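Long-range contacts in putative cell adhesion protein (Bacteroides eggerthii, PDB 4GPV), which is a putative cell adhesion protein of the FimA family that probably serves as a building block of a pilus: residues A[58-66]-A[76-84]; A[170-178]-A[308-316]. One frame throughout, in Å; residues are numbered along the deposited sequence. Where two conformers were deposited one is given.

Interaction 1: residues A[58-66]-A[76-84]; sequences GGALDCAPY and ITTGTTAAK
The carboxylate of Asp62 grips Thr80 with both oxygens. Asp62 OD2 takes the backbone N-H of Thr80, with OD2 and N 2.6 Å apart and a nearly straight bond of 167°. Asp62 OD1 accepts from the hydroxyl OG1 of Thr80 at 2.7 Å. Each oxygen uses its syn lone pair, so the two donors fit into the mouth of the carboxylate. With CG of Asp62 anti to the backbone N (chi1 -178°), the group reaches across to Thr80. Thr80 OG1 donates to Asp62 and in turn accepts from Ala82 N at 3.0 Å, an ST turn. The methyl CB of Ala83 packs 3.6 Å from Asp62 OD2. Cys63 CB rests 3.4 Å from Thr78 O. At the far end, Ile76 CD1 comes within 3.8 Å of Tyr66 CB. One water bridges Asp62 O and Thr78 O, and a second links Ala64 O with Thr78 OG1. Loop 58-66 follows strand 50-56, whose Arg56 forms a salt bridge with Asp62 OD1. The 80-83 turn leads into strand 83-90, the antiparallel neighbour of 50-56. With that charge and two donors on a buried carboxylate, Asp62 is probably ionised and pins the type I turn Thr80 to Ala83 to the 58-66 loop.

Interaction 2: residues A[170-178]-A[308-316]; sequences NMTGGTITI and DVAAGGGGG
The amide of Asn170 and the carboxylate of Asp308 meet with their planes 57° apart. Asn170 ND2 donates to Asp308 OD1 at 2.9 Å. The acceptor lies close to the amide plane, while the nitrogen stands above the carboxylate, 47° out of its plane. The bond is fairly straight at 162°. Asp308 turns its carboxylate away from its own backbone N, toward Asn170. The CB of Asn170 sits against the methyl CB of Ala310 at 3.7 Å. A weak bond runs from Ala310 N to Asn170 O.

Next to this polar pair, Val309 supplies the apolar part. Val309 CG2 touches CG of Met171, a selenomethionine, at 3.7 Å. Val309 CG1 faces both Ile176 and Ile178, 3.7 Å from CD1 of Ile178. Ile176 reaches on with CD1 to Gly312 CA, also 3.7 Å away. Ile178 CD1 ends near Gly314 O, 3.5 Å off. Met171 O accepts from Thr177 OG1 and Ile178 N, which ties the loop back to the start of strand 176-193.

The contact joins the loop between strands 146-169 and 176-193 to the glycine-rich loop that follows strand 297-306. Arg168 of strand 146-169 packs on Val309 and Ile178. Ile178 also meets Ser267 of strand 262-271 and Ile278 and Tyr280 of strand 274-283.

Interaction 1 and interaction 2 lie on opposite sides of the chain's centre, about 65 Å apart between centres, and do not touch. Both are partly buried loop contacts near the ends of an elongated, strand-rich chain. Interaction 1 is local: its segments flank the short strands 66-68 and 73-76. Interaction 2 ties segments 130 residues apart and brings together elements of both sheets, within the family's C-terminal domain. Their chemistry differs accordingly. In 58-66/76-84 the main tie is a buried, probably ionised carboxylate, with two waters bridging nearby. In 170-178/308-316 the aspartate pairing is nearer the surface, and branched aliphatic side chains fill the inner part.

Interaction 1: residues A[58-66]-A[76-84]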
# COMPACT_ATOMS: atom_id res chain seq x y z
N GLY A 58 -28.42 -15.32 -1.34
CA GLY A 58 -27.64 -16.55 -1.44
C GLY A 58 -26.30 -16.46 -2.15
O GLY A 58 -25.73 -17.50 -2.48
N GLY A 59 -25.84 -15.24 -2.42
CA GLY A 59 -24.55 -14.99 -3.06
C GLY A 59 -24.52 -14.96 -4.57
O GLY A 59 -23.47 -14.62 -5.12
N ALA A 60 -25.62 -15.25 -5.28
CA ALA A 60 -25.60 -15.20 -6.74
C ALA A 60 -25.53 -13.75 -7.24
O ALA A 60 -26.07 -12.85 -6.60
CB ALA A 60 -26.84 -15.86 -7.33
N LEU A 61 -24.90 -13.54 -8.41
CA LEU A 61 -24.90 -12.22 -9.04
C LEU A 61 -26.36 -11.85 -9.39
O LEU A 61 -27.12 -12.69 -9.88
CB LEU A 61 -24.03 -12.19 -10.30
CG LEU A 61 -22.56 -11.89 -10.06
CD1 LEU A 61 -21.75 -12.23 -11.28
CD2 LEU A 61 -22.34 -10.41 -9.67
N ASP A 62 -26.76 -10.63 -9.09
CA ASP A 62 -28.14 -10.21 -9.37
C ASP A 62 -28.27 -9.78 -10.83
O ASP A 62 -29.36 -9.74 -11.39
CB ASP A 62 -28.53 -9.10 -8.40
CG ASP A 62 -29.96 -8.63 -8.58
OD1 ASP A 62 -30.88 -9.49 -8.53
OD2 ASP A 62 -30.14 -7.44 -8.86
N CYS A 63 -27.12 -9.49 -11.44
CA CYS A 63 -26.95 -9.08 -12.83
C CYS A 63 -25.45 -9.02 -13.12
O CYS A 63 -24.63 -9.09 -12.20
CB CYS A 63 -27.63 -7.73 -13.08
SG CYS A 63 -27.07 -6.41 -11.95
N ALA A 64 -25.10 -8.85 -14.42
CA ALA A 64 -23.69 -8.73 -14.81
C ALA A 64 -23.07 -7.45 -14.15
O ALA A 64 -23.76 -6.44 -14.00
CB ALA A 64 -23.56 -8.68 -16.33
N PRO A 65 -21.79 -7.48 -13.76
CA PRO A 65 -21.18 -6.29 -13.12
C PRO A 65 -21.25 -5.02 -13.98
O PRO A 65 -21.19 -5.07 -15.22
CB PRO A 65 -19.74 -6.72 -12.86
CG PRO A 65 -19.83 -8.22 -12.79
CD PRO A 65 -20.82 -8.59 -13.83
N TYR A 66 -21.45 -3.89 -13.30
CA TYR A 66 -21.54 -2.58 -13.94
C TYR A 66 -20.16 -1.99 -14.09
O TYR A 66 -19.39 -1.94 -13.12
CB TYR A 66 -22.44 -1.64 -13.10
CG TYR A 66 -22.53 -0.23 -13.63
CD1 TYR A 66 -23.46 0.11 -14.61
CD2 TYR A 66 -21.64 0.75 -13.19
CE1 TYR A 66 -23.52 1.41 -15.12
CE2 TYR A 66 -21.68 2.04 -13.72
CZ TYR A 66 -22.63 2.37 -14.67
OH TYR A 66 -22.68 3.65 -15.16
N ILE A 76 -28.27 1.78 -12.18
CA ILE A 76 -28.26 0.40 -12.66
C ILE A 76 -29.71 -0.06 -12.83
O ILE A 76 -30.48 -0.01 -11.87
CB ILE A 76 -27.44 -0.52 -11.72
CG1 ILE A 76 -25.94 -0.08 -11.67
CG2 ILE A 76 -27.57 -1.98 -12.16
CD1 ILE A 76 -25.12 -0.66 -10.53
N THR A 77 -30.07 -0.52 -14.04
CA THR A 77 -31.46 -0.96 -14.27
C THR A 77 -31.54 -2.44 -14.69
O THR A 77 -32.63 -2.94 -14.96
CB THR A 77 -32.12 -0.10 -15.36
OG1 THR A 77 -31.45 -0.34 -16.60
CG2 THR A 77 -32.11 1.39 -15.02
N THR A 78 -30.40 -3.13 -14.73
CA THR A 78 -30.37 -4.53 -15.16
C THR A 78 -30.56 -5.53 -14.02
O THR A 78 -30.65 -6.73 -14.26
CB THR A 78 -29.03 -4.81 -15.86
OG1 THR A 78 -27.99 -4.31 -15.02
CG2 THR A 78 -28.97 -4.17 -17.24
N GLY A 79 -30.61 -5.02 -12.79
CA GLY A 79 -30.79 -5.81 -11.58
C GLY A 79 -32.22 -5.95 -11.12
O GLY A 79 -33.16 -5.51 -11.78
N THR A 80 -32.39 -6.58 -9.96
CA THR A 80 -33.74 -6.87 -9.48
C THR A 80 -33.90 -6.50 -8.00
O THR A 80 -32.91 -6.14 -7.34
CB THR A 80 -34.10 -8.37 -9.68
OG1 THR A 80 -33.52 -9.14 -8.63
CG2 THR A 80 -33.70 -8.94 -11.07
N THR A 81 -35.12 -6.69 -7.48
CA THR A 81 -35.44 -6.45 -6.07
C THR A 81 -34.86 -7.55 -5.17
O THR A 81 -34.96 -7.46 -3.93
CB THR A 81 -36.94 -6.31 -5.87
OG1 THR A 81 -37.61 -7.45 -6.43
CG2 THR A 81 -37.47 -5.02 -6.46
N ALA A 82 -34.18 -8.54 -5.78
CA ALA A 82 -33.49 -9.60 -5.05
C ALA A 82 -32.08 -9.16 -4.63
O ALA A 82 -31.46 -9.85 -3.82
CB ALA A 82 -33.41 -10.87 -5.89
N ALA A 83 -31.54 -8.01 -5.14
CA ALA A 83 -30.22 -7.52 -4.73
C ALA A 83 -30.20 -7.22 -3.23
O ALA A 83 -31.11 -6.54 -2.73
CB ALA A 83 -29.83 -6.27 -5.52
N LYS A 84 -29.17 -7.72 -2.51
CA LYS A 84 -29.00 -7.52 -1.07
C LYS A 84 -27.70 -6.80 -0.69
O LYS A 84 -27.65 -6.16 0.35
CB LYS A 84 -29.02 -8.87 -0.34
CG LYS A 84 -30.39 -9.58 -0.40
CD LYS A 84 -31.48 -8.88 0.43
CE LYS A 84 -31.27 -8.96 1.92
NZ LYS A 84 -32.27 -8.14 2.66
O HOH W 1 -30.76 -9.48 -13.73
O HOH W 2 -25.82 -5.73 -15.77

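Interaction 2: residues A[170-178]-A[308-316]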
# COMPACT_ATOMS: atom_id res chain seq x y z
N ASN A 170 31.47 14.72 7.53
CA ASN A 170 32.65 14.19 6.83
C ASN A 170 32.38 12.83 6.19
O ASN A 170 33.12 11.86 6.43
CB ASN A 170 33.83 14.10 7.80
CG ASN A 170 34.15 15.39 8.52
OD1 ASN A 170 34.10 16.49 7.96
ND2 ASN A 170 34.47 15.26 9.79
N MSE A 171 31.32 12.77 5.38
CA MSE A 171 30.94 11.54 4.69
C MSE A 171 31.92 11.21 3.57
O MSE A 171 32.02 10.04 3.19
CB MSE A 171 29.53 11.63 4.15
CG MSE A 171 28.48 11.52 5.22
SE MSE A 171 26.76 11.85 4.46
CE MSE A 171 26.60 10.27 3.24
N THR A 172 32.63 12.21 3.03
CA THR A 172 33.62 12.04 1.97
C THR A 172 34.91 12.78 2.37
O THR A 172 34.89 13.64 3.27
CB THR A 172 33.10 12.54 0.60
OG1 THR A 172 32.96 13.95 0.62
CG2 THR A 172 31.80 11.88 0.15
N GLY A 173 36.01 12.42 1.71
CA GLY A 173 37.30 13.05 1.94
C GLY A 173 38.18 12.38 2.97
O GLY A 173 39.40 12.59 2.96
N GLY A 174 37.58 11.59 3.87
CA GLY A 174 38.30 10.89 4.94
C GLY A 174 38.66 9.46 4.62
O GLY A 174 38.51 9.01 3.47
N THR A 175 39.15 8.73 5.63
CA THR A 175 39.59 7.33 5.53
C THR A 175 38.38 6.44 5.24
O THR A 175 38.48 5.46 4.49
CB THR A 175 40.31 6.93 6.83
OG1 THR A 175 41.44 7.80 6.99
CG2 THR A 175 40.77 5.49 6.82
N ILE A 176 37.26 6.76 5.88
CA ILE A 176 36.00 6.05 5.70
C ILE A 176 35.11 6.96 4.92
O ILE A 176 34.97 8.14 5.27
CB ILE A 176 35.39 5.61 7.05
CG1 ILE A 176 36.38 4.71 7.83
CG2 ILE A 176 34.01 4.94 6.85
CD1 ILE A 176 36.13 4.66 9.33
N THR A 177 34.51 6.42 3.85
CA THR A 177 33.57 7.20 3.06
C THR A 177 32.26 6.44 2.95
O THR A 177 32.24 5.20 2.95
CB THR A 177 34.17 7.61 1.70
OG1 THR A 177 33.34 8.62 1.12
CG2 THR A 177 34.33 6.45 0.74
N ILE A 178 31.16 7.19 2.96
CA ILE A 178 29.82 6.62 2.81
C ILE A 178 29.17 7.41 1.72
O ILE A 178 29.23 8.64 1.73
CB ILE A 178 28.98 6.55 4.13
CG1 ILE A 178 29.66 5.62 5.14
CG2 ILE A 178 27.53 6.07 3.86
CD1 ILE A 178 29.02 5.63 6.57
N ASP A 308 30.43 11.24 13.02
CA ASP A 308 31.52 11.71 12.15
C ASP A 308 31.94 10.49 11.35
O ASP A 308 32.54 9.58 11.92
CB ASP A 308 32.67 12.32 12.97
CG ASP A 308 33.84 12.91 12.17
OD1 ASP A 308 33.96 12.60 10.95
OD2 ASP A 308 34.66 13.64 12.76
N VAL A 309 31.56 10.45 10.07
CA VAL A 309 31.81 9.28 9.21
C VAL A 309 33.31 9.01 9.04
O VAL A 309 33.71 7.88 9.28
CB VAL A 309 31.09 9.40 7.84
CG1 VAL A 309 31.57 8.33 6.86
CG2 VAL A 309 29.58 9.32 8.04
N ALA A 310 34.11 10.04 8.68
CA ALA A 310 35.56 9.88 8.47
C ALA A 310 36.23 9.27 9.70
O ALA A 310 37.18 8.51 9.53
CB ALA A 310 36.18 11.23 8.15
N ALA A 311 35.67 9.54 10.91
CA ALA A 311 36.15 9.07 12.21
C ALA A 311 35.53 7.74 12.70
O ALA A 311 35.85 7.32 13.81
CB ALA A 311 35.93 10.16 13.25
N GLY A 312 34.72 7.07 11.89
CA GLY A 312 34.10 5.79 12.24
C GLY A 312 32.67 5.81 12.77
O GLY A 312 32.12 4.75 13.12
N GLY A 313 32.07 6.98 12.84
CA GLY A 313 30.69 7.10 13.30
C GLY A 313 29.71 7.04 12.14
O GLY A 313 30.13 6.94 10.99
N GLY A 314 28.41 7.06 12.44
CA GLY A 314 27.34 7.04 11.45
C GLY A 314 27.36 5.95 10.39
O GLY A 314 26.92 6.20 9.26
N GLY A 315 27.82 4.75 10.75
CA GLY A 315 28.00 3.62 9.85
C GLY A 315 26.85 2.66 9.57
O GLY A 315 27.02 1.71 8.81
N GLY A 316 25.69 2.89 10.17
CA GLY A 316 24.51 2.04 9.95
C GLY A 316 24.72 0.60 10.37
O GLY A 316 25.46 0.33 11.32